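Local structure of serpin (Taeniopygia guttata, 5HGC) at residues 39-44 with 169-174; 58-63 with 293-298; 140-145 with 156-161; 279-284 with 318-323. The protein binds the steroid cortisol and, as a member of the serpin family, may inhibit serine-type endopeptidases. One frame throughout, in Å; residues are numbered along the deposited sequence.

Contact 1 of 4, residues 39-44 with 169-174; sequences PVSIST and LASFVY. Unlike the reference sequence in segment 39-44: Thr44 (reference Ala).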
loop_
_atom_site.group_PDB
_atom_site.type_symbol
_atom_site.label_atom_id
_atom_site.label_comp_id
_atom_site.label_asym_id
_atom_site.label_seq_id
_atom_site.Cartn_x
_atom_site.Cartn_y
_atom_site.Cartn_z
ATOM N N PRO A 39 1.084 -2.213 0.049
ATOM C CA PRO A 39 1.558 -3.608 -0.096
ATOM C C PRO A 39 1.172 -4.192 -1.475
ATOM O O PRO A 39 2.012 -4.745 -2.181
ATOM C CB PRO A 39 0.790 -4.367 0.998
ATOM C CG PRO A 39 0.253 -3.345 1.925
ATOM C CD PRO A 39 0.215 -2.014 1.230
ATOM N N VAL A 40 -0.092 -4.055 -1.856
ATOM C CA VAL A 40 -0.557 -4.719 -3.041
ATOM C C VAL A 40 0.215 -4.248 -4.266
ATOM O O VAL A 40 0.537 -5.075 -5.117
ATOM C CB VAL A 40 -2.075 -4.575 -3.249
ATOM C CG1 VAL A 40 -2.535 -3.091 -3.445
ATOM C CG2 VAL A 40 -2.535 -5.593 -4.294
ATOM N N SER A 41 0.526 -2.949 -4.312
ATOM C CA SER A 41 1.296 -2.352 -5.349
ATOM C C SER A 41 2.740 -2.898 -5.374
ATOM O O SER A 41 3.228 -3.258 -6.446
ATOM C CB SER A 41 1.243 -0.843 -5.209
ATOM O OG SER A 41 2.341 -0.262 -5.883
ATOM N N ILE A 42 3.397 -3.034 -4.214
ATOM C CA ILE A 42 4.747 -3.613 -4.190
ATOM C C ILE A 42 4.660 -5.043 -4.628
ATOM O O ILE A 42 5.412 -5.467 -5.500
ATOM C CB ILE A 42 5.478 -3.482 -2.844
ATOM C CG1 ILE A 42 5.689 -1.996 -2.557
ATOM C CG2 ILE A 42 6.785 -4.291 -2.818
ATOM C CD1 ILE A 42 6.072 -1.748 -1.108
ATOM N N SER A 43 3.719 -5.784 -4.072
ATOM C CA SER A 43 3.692 -7.202 -4.387
ATOM C C SER A 43 3.519 -7.364 -5.874
ATOM O O SER A 43 4.136 -8.226 -6.465
ATOM C CB SER A 43 2.550 -7.919 -3.709
ATOM O OG SER A 43 2.872 -8.152 -2.390
ATOM N N THR A 44 2.667 -6.533 -6.457
ATOM C CA THR A 44 2.320 -6.642 -7.857
ATOM C C THR A 44 3.519 -6.266 -8.750
ATOM O O THR A 44 3.749 -6.988 -9.705
ATOM C CB THR A 44 1.084 -5.793 -8.145
ATOM O OG1 THR A 44 0.004 -6.272 -7.335
ATOM C CG2 THR A 44 0.681 -5.898 -9.551
ATOM N N LEU A 169 12.509 0.314 -11.595
ATOM C CA LEU A 169 11.115 -0.193 -11.439
ATOM C C LEU A 169 10.358 0.814 -10.625
ATOM O O LEU A 169 10.726 1.069 -9.485
ATOM C CB LEU A 169 11.096 -1.554 -10.751
ATOM C CG LEU A 169 9.754 -2.219 -10.436
ATOM C CD1 LEU A 169 8.900 -2.537 -11.659
ATOM C CD2 LEU A 169 10.077 -3.498 -9.677
ATOM N N ALA A 170 9.346 1.427 -11.219
ATOM C CA ALA A 170 8.470 2.358 -10.491
ATOM C C ALA A 170 7.066 1.726 -10.140
ATOM O O ALA A 170 6.374 1.231 -11.054
ATOM C CB ALA A 170 8.280 3.629 -11.294
ATOM N N SER A 171 6.656 1.713 -8.848
ATOM C CA SER A 171 5.212 1.557 -8.556
ATOM C C SER A 171 4.678 2.736 -7.793
ATOM O O SER A 171 5.307 3.245 -6.847
ATOM C CB SER A 171 4.819 0.237 -7.901
ATOM O OG SER A 171 5.333 0.241 -6.591
ATOM N N PHE A 172 3.503 3.180 -8.220
ATOM C CA PHE A 172 2.916 4.312 -7.599
ATOM C C PHE A 172 1.411 4.174 -7.608
ATOM O O PHE A 172 0.847 3.484 -8.441
ATOM C CB PHE A 172 3.389 5.590 -8.276
ATOM C CG PHE A 172 3.242 5.573 -9.767
ATOM C CD1 PHE A 172 4.156 4.855 -10.582
ATOM C CD2 PHE A 172 2.199 6.284 -10.389
ATOM C CE1 PHE A 172 4.003 4.851 -11.977
ATOM C CE2 PHE A 172 2.069 6.287 -11.792
ATOM C CZ PHE A 172 2.960 5.572 -12.578
ATOM N N VAL A 173 0.766 4.860 -6.679
ATOM C CA VAL A 173 -0.695 4.712 -6.462
ATOM C C VAL A 173 -1.153 5.852 -5.590
ATOM O O VAL A 173 -0.507 6.154 -4.587
ATOM C CB VAL A 173 -1.076 3.333 -5.857
ATOM C CG1 VAL A 173 -0.264 3.059 -4.601
ATOM C CG2 VAL A 173 -2.567 3.248 -5.650
ATOM N N TYR A 174 -2.218 6.508 -6.038
ATOM C CA TYR A 174 -2.919 7.543 -5.280
ATOM C C TYR A 174 -4.344 7.005 -4.980
ATOM O O TYR A 174 -4.962 6.338 -5.839
ATOM C CB TYR A 174 -3.016 8.877 -6.061
ATOM C CG TYR A 174 -4.044 9.847 -5.469
ATOM C CD1 TYR A 174 -3.685 10.762 -4.436
ATOM C CD2 TYR A 174 -5.401 9.844 -5.907
ATOM C CE1 TYR A 174 -4.621 11.674 -3.912
ATOM C CE2 TYR A 174 -6.351 10.725 -5.348
ATOM C CZ TYR A 174 -5.954 11.619 -4.361
ATOM O OH TYR A 174 -6.879 12.472 -3.840
#
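Ser171 OG has two polar neighbours: Ser41 OG of the helix lies 3.1 Å from it, at the range of a weak hydrogen bond, while His319 of the neighbouring strand 316-325 offers ND1 as its stronger partner. Ser41 OG comes in alongside the CB-OG bond of Ser171, nearly as close to CB (3.2 Å) as to OG, a poor direction that fits the weakness of the bond. Ser41 OG stands anti to its backbone N (chi1 159°), which carries it off the helix toward the strand. Two residues further along the strand, Val173 brings its CG1 methyl to 4.2 Å from Ser41 CB, adding an apolar shoulder beside the hydroxyls. Phe172, between Ser171 and Val173, turns its ring to the far face of the sheet. Inside the helix, Thr44 OG1 folds back to Val40 O at 2.6 Å, and that carbonyl also accepts from Thr44 N, the two donors arriving from opposite faces of its plane.

The segment axes run nearly antiparallel, at 155°, and approach to 8.3 Å. This short spacing, at the start of helix 39-52 beneath strand 167-176, belongs to the region known in serpins as the shutter, where the central sheet can part to admit the reactive loop. With small side chains and one weak hydroxyl-hydroxyl contact, the helix meets the strand through a contact that is buried and polar yet light, consistent with a place where strands may have to shift.

Contact 2 of 4, residues 58-63 with 293-298; sequences QSQILE and IVDVFT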
loop_
_atom_site.group_PDB
_atom_site.type_symbol
_atom_site.label_atom_id
_atom_site.label_comp_id
_atom_site.label_asym_id
_atom_site.label_seq_id
_atom_site.Cartn_x
_atom_site.Cartn_y
_atom_site.Cartn_z
ATOM N N GLN A 58 14.222 -15.731 -9.831
ATOM C CA GLN A 58 12.817 -15.843 -9.883
ATOM C C GLN A 58 12.225 -16.434 -8.591
ATOM O O GLN A 58 11.206 -15.908 -8.065
ATOM C CB GLN A 58 12.421 -16.646 -11.110
ATOM C CG GLN A 58 10.950 -16.812 -11.112
ATOM C CD GLN A 58 10.473 -17.694 -12.193
ATOM O OE1 GLN A 58 10.519 -18.912 -12.088
ATOM N NE2 GLN A 58 9.955 -17.084 -13.232
ATOM N N SER A 59 12.851 -17.508 -8.100
ATOM C CA SER A 59 12.415 -18.222 -6.892
ATOM C C SER A 59 12.480 -17.303 -5.657
ATOM O O SER A 59 11.560 -17.326 -4.832
ATOM C CB SER A 59 13.251 -19.493 -6.662
ATOM O OG SER A 59 14.475 -19.191 -5.995
ATOM N N GLN A 60 13.542 -16.499 -5.550
ATOM C CA GLN A 60 13.674 -15.534 -4.454
ATOM C C GLN A 60 12.622 -14.432 -4.493
ATOM O O GLN A 60 12.173 -13.955 -3.423
ATOM C CB GLN A 60 15.017 -14.829 -4.464
ATOM C CG GLN A 60 16.179 -15.626 -3.960
ATOM C CD GLN A 60 17.485 -14.863 -4.167
ATOM O OE1 GLN A 60 17.494 -13.645 -4.447
ATOM N NE2 GLN A 60 18.603 -15.572 -4.024
ATOM N N ILE A 61 12.271 -13.984 -5.711
ATOM C CA ILE A 61 11.213 -12.963 -5.849
ATOM C C ILE A 61 9.912 -13.558 -5.275
ATOM O O ILE A 61 9.322 -12.993 -4.382
ATOM C CB ILE A 61 11.034 -12.426 -7.294
ATOM C CG1 ILE A 61 12.267 -11.609 -7.709
ATOM C CG2 ILE A 61 9.847 -11.465 -7.349
ATOM C CD1 ILE A 61 12.401 -11.407 -9.206
ATOM N N LEU A 62 9.530 -14.737 -5.758
ATOM C CA LEU A 62 8.242 -15.327 -5.412
ATOM C C LEU A 62 8.201 -15.740 -3.937
ATOM O O LEU A 62 7.162 -15.580 -3.265
ATOM C CB LEU A 62 7.835 -16.455 -6.366
ATOM C CG LEU A 62 7.629 -16.067 -7.826
ATOM C CD1 LEU A 62 7.193 -17.280 -8.631
ATOM C CD2 LEU A 62 6.552 -15.014 -7.957
ATOM N N GLU A 63 9.339 -16.200 -3.417
ATOM C CA GLU A 63 9.358 -16.643 -2.042
ATOM C C GLU A 63 9.379 -15.452 -1.113
ATOM O O GLU A 63 8.773 -15.464 -0.055
ATOM C CB GLU A 63 10.498 -17.610 -1.796
ATOM C CG GLU A 63 10.109 -19.012 -2.237
ATOM C CD GLU A 63 11.256 -19.999 -2.195
ATOM O OE1 GLU A 63 12.406 -19.581 -1.897
ATOM O OE2 GLU A 63 11.008 -21.193 -2.472
ATOM N N ILE A 293 15.139 -11.132 -1.044
ATOM C CA ILE A 293 15.141 -10.890 -2.494
ATOM C C ILE A 293 16.466 -10.205 -2.786
ATOM O O ILE A 293 16.629 -9.001 -2.515
ATOM C CB ILE A 293 13.961 -10.026 -2.992
ATOM C CG1 ILE A 293 12.614 -10.575 -2.534
ATOM C CG2 ILE A 293 13.958 -9.991 -4.511
ATOM C CD1 ILE A 293 11.480 -9.572 -2.689
ATOM N N VAL A 294 17.406 -10.975 -3.352
ATOM C CA VAL A 294 18.822 -10.593 -3.360
ATOM C C VAL A 294 19.392 -10.456 -4.759
ATOM O O VAL A 294 19.854 -9.368 -5.119
ATOM C CB VAL A 294 19.694 -11.587 -2.515
ATOM C CG1 VAL A 294 21.207 -11.334 -2.696
ATOM C CG2 VAL A 294 19.292 -11.534 -1.033
ATOM N N ASP A 295 19.375 -11.567 -5.503
ATOM C CA ASP A 295 20.047 -11.708 -6.796
ATOM C C ASP A 295 19.558 -10.736 -7.839
ATOM O O ASP A 295 20.337 -10.331 -8.688
ATOM C CB ASP A 295 19.824 -13.104 -7.373
ATOM C CG ASP A 295 20.402 -14.222 -6.501
ATOM O OD1 ASP A 295 21.031 -13.937 -5.431
ATOM O OD2 ASP A 295 20.205 -15.405 -6.915
ATOM N N VAL A 296 18.266 -10.381 -7.776
ATOM C CA VAL A 296 17.649 -9.454 -8.720
ATOM C C VAL A 296 18.329 -8.090 -8.703
ATOM O O VAL A 296 18.324 -7.355 -9.703
ATOM C CB VAL A 296 16.111 -9.328 -8.494
ATOM C CG1 VAL A 296 15.768 -8.415 -7.329
ATOM C CG2 VAL A 296 15.427 -8.854 -9.771
ATOM N N PHE A 297 18.907 -7.750 -7.560
ATOM C CA PHE A 297 19.585 -6.466 -7.436
ATOM C C PHE A 297 21.087 -6.521 -7.810
ATOM O O PHE A 297 21.740 -5.490 -7.964
ATOM C CB PHE A 297 19.339 -5.893 -6.052
ATOM C CG PHE A 297 17.887 -5.709 -5.728
ATOM C CD1 PHE A 297 17.137 -4.715 -6.362
ATOM C CD2 PHE A 297 17.269 -6.514 -4.759
ATOM C CE1 PHE A 297 15.813 -4.529 -6.029
ATOM C CE2 PHE A 297 15.940 -6.329 -4.418
ATOM C CZ PHE A 297 15.215 -5.335 -5.057
ATOM N N THR A 298 21.599 -7.728 -8.013
ATOM C CA THR A 298 23.023 -7.923 -8.161
ATOM C C THR A 298 23.358 -8.374 -9.577
ATOM O O THR A 298 22.470 -8.652 -10.415
ATOM C CB THR A 298 23.567 -8.959 -7.127
ATOM O OG1 THR A 298 23.095 -10.278 -7.429
ATOM C CG2 THR A 298 23.164 -8.612 -5.693
HETATM O O HOH W 1 16.127 -12.359 -6.783
#
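Gln60 OE1 takes two backbone N-H groups of the loop at once. Val294 N donates at 2.9 Å to OE1, from 35° above the plane of the amide. Asp295 N, 3.0 Å from the same OE1, lies in that plane and on a lone pair, with an almost straight N-H at 167°. A water donates to OE1 as well and accepts from Val296 N at 3.1 Å, and through it a third consecutive N-H is satisfied. The other end of the amide is held less firmly: Gln60 NE2 reaches Asp295 OD1 at 3.2 Å in a weak bond, the amide and carboxylate planes being 62° apart. Extended beyond CG, the glutamine spans the gap and sets its carbonyl among the donors. An alanine here would probably leave the N-H groups of Val294 and Asp295 without their acceptor and the loop freer to move.

Beside the amide, side chains pack. Ile293 CG1 rests 3.5 Å from Gln60 O, and Ile61 crosses both Ile293 and Val296, its CD1 lying 4.0 Å from Val296 CG2. What results is a helix side chain accepting the N-H groups at the entry to the short 3-10 turn 295-297, those of Val294 and Asp295 directly and that of Val296 through water, and so joining helix 55-64 of the serpin fold to the loop between helices 285-290 and 304-307.

Contact 3 of 4, residues 140-145 with 156-161; sequences KQINDY and NLVKDM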
loop_
_atom_site.group_PDB
_atom_site.type_symbol
_atom_site.label_atom_id
_atom_site.label_comp_id
_atom_site.label_asym_id
_atom_site.label_seq_id
_atom_site.Cartn_x
_atom_site.Cartn_y
_atom_site.Cartn_z
ATOM N N LYS A 140 13.227 14.747 -15.502
ATOM C CA LYS A 140 12.093 15.569 -15.865
ATOM C C LYS A 140 11.027 14.718 -16.616
ATOM O O LYS A 140 9.828 14.894 -16.377
ATOM C CB LYS A 140 12.497 16.863 -16.607
ATOM C CG LYS A 140 11.292 17.659 -17.145
ATOM C CD LYS A 140 11.601 19.068 -17.621
ATOM C CE LYS A 140 10.393 19.993 -17.419
ATOM N NZ LYS A 140 9.362 19.864 -18.499
ATOM N N GLN A 141 11.454 13.789 -17.474
ATOM C CA GLN A 141 10.477 13.046 -18.263
ATOM C C GLN A 141 9.779 11.939 -17.457
ATOM O O GLN A 141 8.589 11.689 -17.657
ATOM C CB GLN A 141 11.071 12.547 -19.559
ATOM C CG GLN A 141 11.052 13.639 -20.598
ATOM C CD GLN A 141 11.673 13.203 -21.906
ATOM O OE1 GLN A 141 12.816 13.553 -22.189
ATOM N NE2 GLN A 141 10.930 12.429 -22.707
ATOM N N ILE A 142 10.517 11.338 -16.530
ATOM C CA ILE A 142 9.937 10.377 -15.612
ATOM C C ILE A 142 8.907 11.033 -14.679
ATOM O O ILE A 142 7.803 10.488 -14.499
ATOM C CB ILE A 142 11.001 9.598 -14.820
ATOM C CG1 ILE A 142 11.824 8.738 -15.776
ATOM C CG2 ILE A 142 10.332 8.690 -13.791
ATOM C CD1 ILE A 142 13.043 8.145 -15.135
ATOM N N ASN A 143 9.259 12.184 -14.104
ATOM C CA ASN A 143 8.377 12.872 -13.163
ATOM C C ASN A 143 7.145 13.464 -13.819
ATOM O O ASN A 143 6.054 13.488 -13.216
ATOM C CB ASN A 143 9.142 13.925 -12.385
ATOM C CG ASN A 143 10.205 13.317 -11.482
ATOM O OD1 ASN A 143 10.024 12.205 -10.926
ATOM N ND2 ASN A 143 11.334 14.022 -11.343
ATOM N N ASP A 144 7.308 13.889 -15.068
ATOM C CA ASP A 144 6.186 14.319 -15.873
ATOM C C ASP A 144 5.250 13.161 -16.165
ATOM O O ASP A 144 4.016 13.346 -16.251
ATOM C CB ASP A 144 6.665 14.927 -17.181
ATOM C CG ASP A 144 7.298 16.311 -16.988
ATOM O OD1 ASP A 144 7.167 16.902 -15.878
ATOM O OD2 ASP A 144 7.934 16.795 -17.951
ATOM N N TYR A 145 5.846 11.972 -16.308
ATOM C CA TYR A 145 5.094 10.783 -16.596
ATOM C C TYR A 145 4.204 10.423 -15.403
ATOM O O TYR A 145 2.967 10.207 -15.578
ATOM C CB TYR A 145 6.019 9.653 -16.978
ATOM C CG TYR A 145 5.326 8.340 -16.954
ATOM C CD1 TYR A 145 4.411 7.975 -17.977
ATOM C CD2 TYR A 145 5.549 7.428 -15.868
ATOM C CE1 TYR A 145 3.765 6.749 -17.924
ATOM C CE2 TYR A 145 4.885 6.216 -15.806
ATOM C CZ TYR A 145 4.017 5.890 -16.846
ATOM O OH TYR A 145 3.439 4.687 -16.804
ATOM N N ASN A 156 7.265 14.303 -8.893
ATOM C CA ASN A 156 8.607 14.098 -8.271
ATOM C C ASN A 156 8.884 12.732 -7.697
ATOM O O ASN A 156 9.451 12.649 -6.594
ATOM C CB ASN A 156 8.936 15.116 -7.158
ATOM C CG ASN A 156 8.891 16.558 -7.629
ATOM O OD1 ASN A 156 9.164 16.874 -8.802
ATOM N ND2 ASN A 156 8.554 17.456 -6.702
ATOM N N LEU A 157 8.530 11.685 -8.445
ATOM C CA LEU A 157 8.963 10.334 -8.132
ATOM C C LEU A 157 10.476 10.178 -7.900
ATOM O O LEU A 157 10.874 9.590 -6.892
ATOM C CB LEU A 157 8.492 9.331 -9.191
ATOM C CG LEU A 157 8.744 7.832 -8.851
ATOM C CD1 LEU A 157 7.869 7.307 -7.712
ATOM C CD2 LEU A 157 8.632 6.906 -10.059
ATOM N N VAL A 158 11.317 10.646 -8.828
ATOM C CA VAL A 158 12.786 10.460 -8.711
ATOM C C VAL A 158 13.530 11.810 -8.727
ATOM O O VAL A 158 13.006 12.773 -9.295
ATOM C CB VAL A 158 13.336 9.533 -9.821
ATOM C CG1 VAL A 158 12.921 8.098 -9.568
ATOM C CG2 VAL A 158 12.863 9.978 -11.197
ATOM N N LYS A 159 14.719 11.865 -8.106
ATOM C CA LYS A 159 15.596 13.066 -8.001
ATOM C C LYS A 159 17.012 12.513 -7.990
ATOM O O LYS A 159 17.259 11.489 -7.330
ATOM C CB LYS A 159 15.371 13.875 -6.692
ATOM N N ASP A 160 17.933 13.168 -8.709
ATOM C CA ASP A 160 19.361 12.725 -8.805
ATOM C C ASP A 160 19.526 11.216 -9.124
ATOM O O ASP A 160 19.839 10.413 -8.208
ATOM C CB ASP A 160 20.150 13.054 -7.504
ATOM C CG ASP A 160 20.207 14.550 -7.188
ATOM O OD1 ASP A 160 20.417 15.383 -8.110
ATOM O OD2 ASP A 160 20.052 14.888 -5.990
ATOM N N MET A 161 19.325 10.833 -10.388
ATOM C CA MET A 161 19.375 9.417 -10.771
ATOM C C MET A 161 20.744 9.028 -11.296
ATOM O O MET A 161 21.263 9.688 -12.204
ATOM C CB MET A 161 18.297 9.096 -11.807
ATOM C CG MET A 161 16.948 8.698 -11.213
ATOM S SD MET A 161 16.972 7.232 -10.151
ATOM C CE MET A 161 17.193 5.936 -11.357
#
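Asn143 and Val158 pair through two hydrogen bonds that use both ends of the asparagine amide. Val158 N donates to Asn143 OD1 at 2.9 Å, in the plane of the amide carbonyl and on a lone pair, with the N-H nearly straight at 170°. In return Asn143 ND2 donates to Val158 O, also at 2.9 Å, and this acceptor lies only 7° out of the amide plane. Two bonds of equal length, both close to the amide plane, fix the rotation of the group about its last torsion and satisfy both backbone polar atoms of Val158. Leu157 N is equally near OD1, but its angle is too poor for a bond. Just before it, Asn156 takes a left-handed backbone conformation (phi 53°), and its CA sits 3.7 Å from Asn143 CG.

In the serpin fold this is the helix that lies across the front of the central sheet, followed by the connection that doubles back beneath it toward strand 167-176. The side-chain amide of Asn143 thus copies the donor-and-acceptor pairing of a neighbouring strand and ties the returning chain to its own helix. Elsewhere along this connection, Glu139 of the same helix accepts from Met161 N.

Packing continues on the sheet side. Ile142 CG2 meets Val158 CG2 at 3.8 Å, the side chains crossing at about a right angle, and Ile142 CG2 reaches Leu157 CD2 more loosely, at 4.5 Å. Ile142 and Val158 both touch Leu168, while Leu157 continues to Ala170 and Val318, on strands 167-176 and 316-325 of the sheet.

Contact 4 of 4, residues 279-284 with 318-323; sequences SGSYEI and VHKASL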
loop_
_atom_site.group_PDB
_atom_site.type_symbol
_atom_site.label_atom_id
_atom_site.label_comp_id
_atom_site.label_asym_id
_atom_site.label_seq_id
_atom_site.Cartn_x
_atom_site.Cartn_y
_atom_site.Cartn_z
ATOM N N SER A 279 2.018 11.027 2.023
ATOM C CA SER A 279 2.852 10.369 0.984
ATOM C C SER A 279 3.851 9.480 1.646
ATOM O O SER A 279 4.402 9.829 2.669
ATOM C CB SER A 279 3.723 11.369 0.216
ATOM O OG SER A 279 2.987 12.104 -0.699
ATOM N N GLY A 280 4.153 8.358 1.037
ATOM C CA GLY A 280 5.361 7.649 1.396
ATOM C C GLY A 280 6.123 7.457 0.088
ATOM O O GLY A 280 5.515 7.180 -0.972
ATOM N N SER A 281 7.443 7.608 0.148
ATOM C CA SER A 281 8.251 7.543 -1.068
ATOM C C SER A 281 9.503 6.805 -0.748
ATOM O O SER A 281 10.299 7.306 -0.005
ATOM C CB SER A 281 8.587 8.944 -1.528
ATOM O OG SER A 281 8.878 8.895 -2.899
ATOM N N TYR A 282 9.673 5.595 -1.236
ATOM C CA TYR A 282 10.840 4.820 -0.803
ATOM C C TYR A 282 11.607 4.136 -1.940
ATOM O O TYR A 282 11.021 3.660 -2.902
ATOM C CB TYR A 282 10.457 3.777 0.271
ATOM C CG TYR A 282 9.498 4.278 1.315
ATOM C CD1 TYR A 282 9.967 4.834 2.482
ATOM C CD2 TYR A 282 8.114 4.206 1.119
ATOM C CE1 TYR A 282 9.100 5.308 3.443
ATOM C CE2 TYR A 282 7.228 4.681 2.076
ATOM C CZ TYR A 282 7.730 5.231 3.245
ATOM O OH TYR A 282 6.891 5.747 4.206
ATOM N N GLU A 283 12.925 4.086 -1.813
ATOM C CA GLU A 283 13.704 3.136 -2.571
ATOM C C GLU A 283 13.744 1.893 -1.675
ATOM O O GLU A 283 14.278 1.953 -0.589
ATOM C CB GLU A 283 15.089 3.718 -2.937
ATOM C CG GLU A 283 15.842 3.048 -4.107
ATOM C CD GLU A 283 16.208 1.585 -3.870
ATOM O OE1 GLU A 283 16.666 1.229 -2.761
ATOM O OE2 GLU A 283 16.034 0.746 -4.787
ATOM N N ILE A 284 13.157 0.785 -2.125
ATOM C CA ILE A 284 12.812 -0.363 -1.258
ATOM C C ILE A 284 13.709 -1.612 -1.363
ATOM O O ILE A 284 13.378 -2.667 -0.794
ATOM C CB ILE A 284 11.319 -0.765 -1.419
ATOM C CG1 ILE A 284 10.953 -1.047 -2.888
ATOM C CG2 ILE A 284 10.376 0.291 -0.815
ATOM C CD1 ILE A 284 9.630 -1.808 -3.042
ATOM N N VAL A 318 11.611 2.388 -6.939
ATOM C CA VAL A 318 10.927 3.441 -6.188
ATOM C C VAL A 318 9.449 3.125 -6.074
ATOM O O VAL A 318 8.811 2.827 -7.086
ATOM C CB VAL A 318 11.101 4.821 -6.825
ATOM C CG1 VAL A 318 10.534 5.891 -5.895
ATOM C CG2 VAL A 318 12.594 5.073 -6.989
ATOM N N HIS A 319 8.932 3.157 -4.840
ATOM C CA HIS A 319 7.504 3.033 -4.562
ATOM C C HIS A 319 6.945 4.306 -3.955
ATOM O O HIS A 319 7.498 4.793 -2.977
ATOM C CB HIS A 319 7.243 1.881 -3.631
ATOM C CG HIS A 319 5.815 1.789 -3.207
ATOM N ND1 HIS A 319 4.809 1.383 -4.061
ATOM C CD2 HIS A 319 5.214 2.102 -2.033
ATOM C CE1 HIS A 319 3.654 1.426 -3.417
ATOM N NE2 HIS A 319 3.875 1.854 -2.184
ATOM N N LYS A 320 5.884 4.876 -4.521
ATOM C CA LYS A 320 5.265 6.051 -3.889
ATOM C C LYS A 320 3.754 5.834 -3.746
ATOM O O LYS A 320 3.061 5.560 -4.746
ATOM C CB LYS A 320 5.585 7.362 -4.635
ATOM C CG LYS A 320 5.270 8.662 -3.883
ATOM C CD LYS A 320 5.881 9.857 -4.599
ATOM C CE LYS A 320 5.958 11.155 -3.768
ATOM N NZ LYS A 320 4.804 12.127 -3.844
ATOM N N ALA A 321 3.257 5.920 -2.508
ATOM C CA ALA A 321 1.815 5.802 -2.243
ATOM C C ALA A 321 1.313 7.113 -1.689
ATOM O O ALA A 321 1.983 7.774 -0.924
ATOM C CB ALA A 321 1.490 4.669 -1.288
ATOM N N SER A 322 0.102 7.472 -2.053
ATOM C CA SER A 322 -0.413 8.738 -1.680
ATOM C C SER A 322 -1.918 8.643 -1.390
ATOM O O SER A 322 -2.690 7.965 -2.098
ATOM C CB SER A 322 -0.090 9.681 -2.811
ATOM O OG SER A 322 -0.393 10.962 -2.430
ATOM N N LEU A 323 -2.345 9.345 -0.361
ATOM C CA LEU A 323 -3.707 9.188 0.157
ATOM C C LEU A 323 -4.227 10.508 0.641
ATOM O O LEU A 323 -3.546 11.222 1.365
ATOM C CB LEU A 323 -3.696 8.184 1.325
ATOM C CG LEU A 323 -4.965 8.072 2.201
ATOM C CD1 LEU A 323 -6.101 7.349 1.448
ATOM C CD2 LEU A 323 -4.686 7.418 3.568
HETATM O O HOH W 2 1.794 12.749 -3.848
#
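Gly280 and Ala321 exchange backbone hydrogen bonds, Gly280 N to Ala321 O and Ala321 N to Gly280 O, each 3.0 Å long. Tyr282 and His319 form the next such pair, the two bonds shorter at 2.9 Å and both nearly straight at 167°. The non-hydrogen-bonded pairs between and beyond them add CA-H...O contacts, among them Lys320 CA to Gly280 O at 3.1 Å.

Polar side chains gather on the face of Ser279, Ser281 and Lys320, which Val318 shares. The lysine runs alongside the neighbouring strand, its CD 3.6 Å from Ser281 OG, and its last torsion bends the chain to bring NZ near Ser279. A water accepts weakly from Lys320 NZ at 3.1 Å and also meets Ser322 OG at 3.2 Å, with Ser279 OG a longer, weak partner. An alanine in place of Lys320 would probably leave this water without its charged partner and open a gap beside Ser281.

The other face is that of Tyr282, His319 and Ala321. Tyr282 folds its ring over Gly280, where a side chain would collide with Tyr282 CE2, and its hydroxyl bonds to Phe36 N. His319 projects from this face too, its NE2 bonded to the backbone N of Ser38 and its ND1 turned to Ser171, while Ile284 CD1 approaches His319 CB at 4.4 Å.

The segment axes are 173° apart in direction, an almost exact antiparallel match. Such regular pairing is that of the antiparallel part of the central serpin sheet, in which strand 316-325 has strand 265-283 on one side and strand 167-176, running parallel to it, on the other.

In the fold
Contacts 1 and 4 are neighbours, their centres 8 Å apart, because strands 167-176 and 316-325 lie side by side in the central sheet. Contact 1 covers the face of that sheet carrying His319, whereas contact 3, about 13 Å from contact 4 between centres, packs on the opposite face through Leu157 and Val158. Contact 2 stands apart, its centre about 17 Å from contact 1 and 26 Å from contact 3, though helices 39-52 and 55-64 follow directly in the chain. In sequence, contact 3 is nested within contacts 1 and 2, contact 4 follows 1 and 3, and contact 2 crosses 1 and 4. Helix 39-52 thus covers one face of the sheet and helix 135-149 the other.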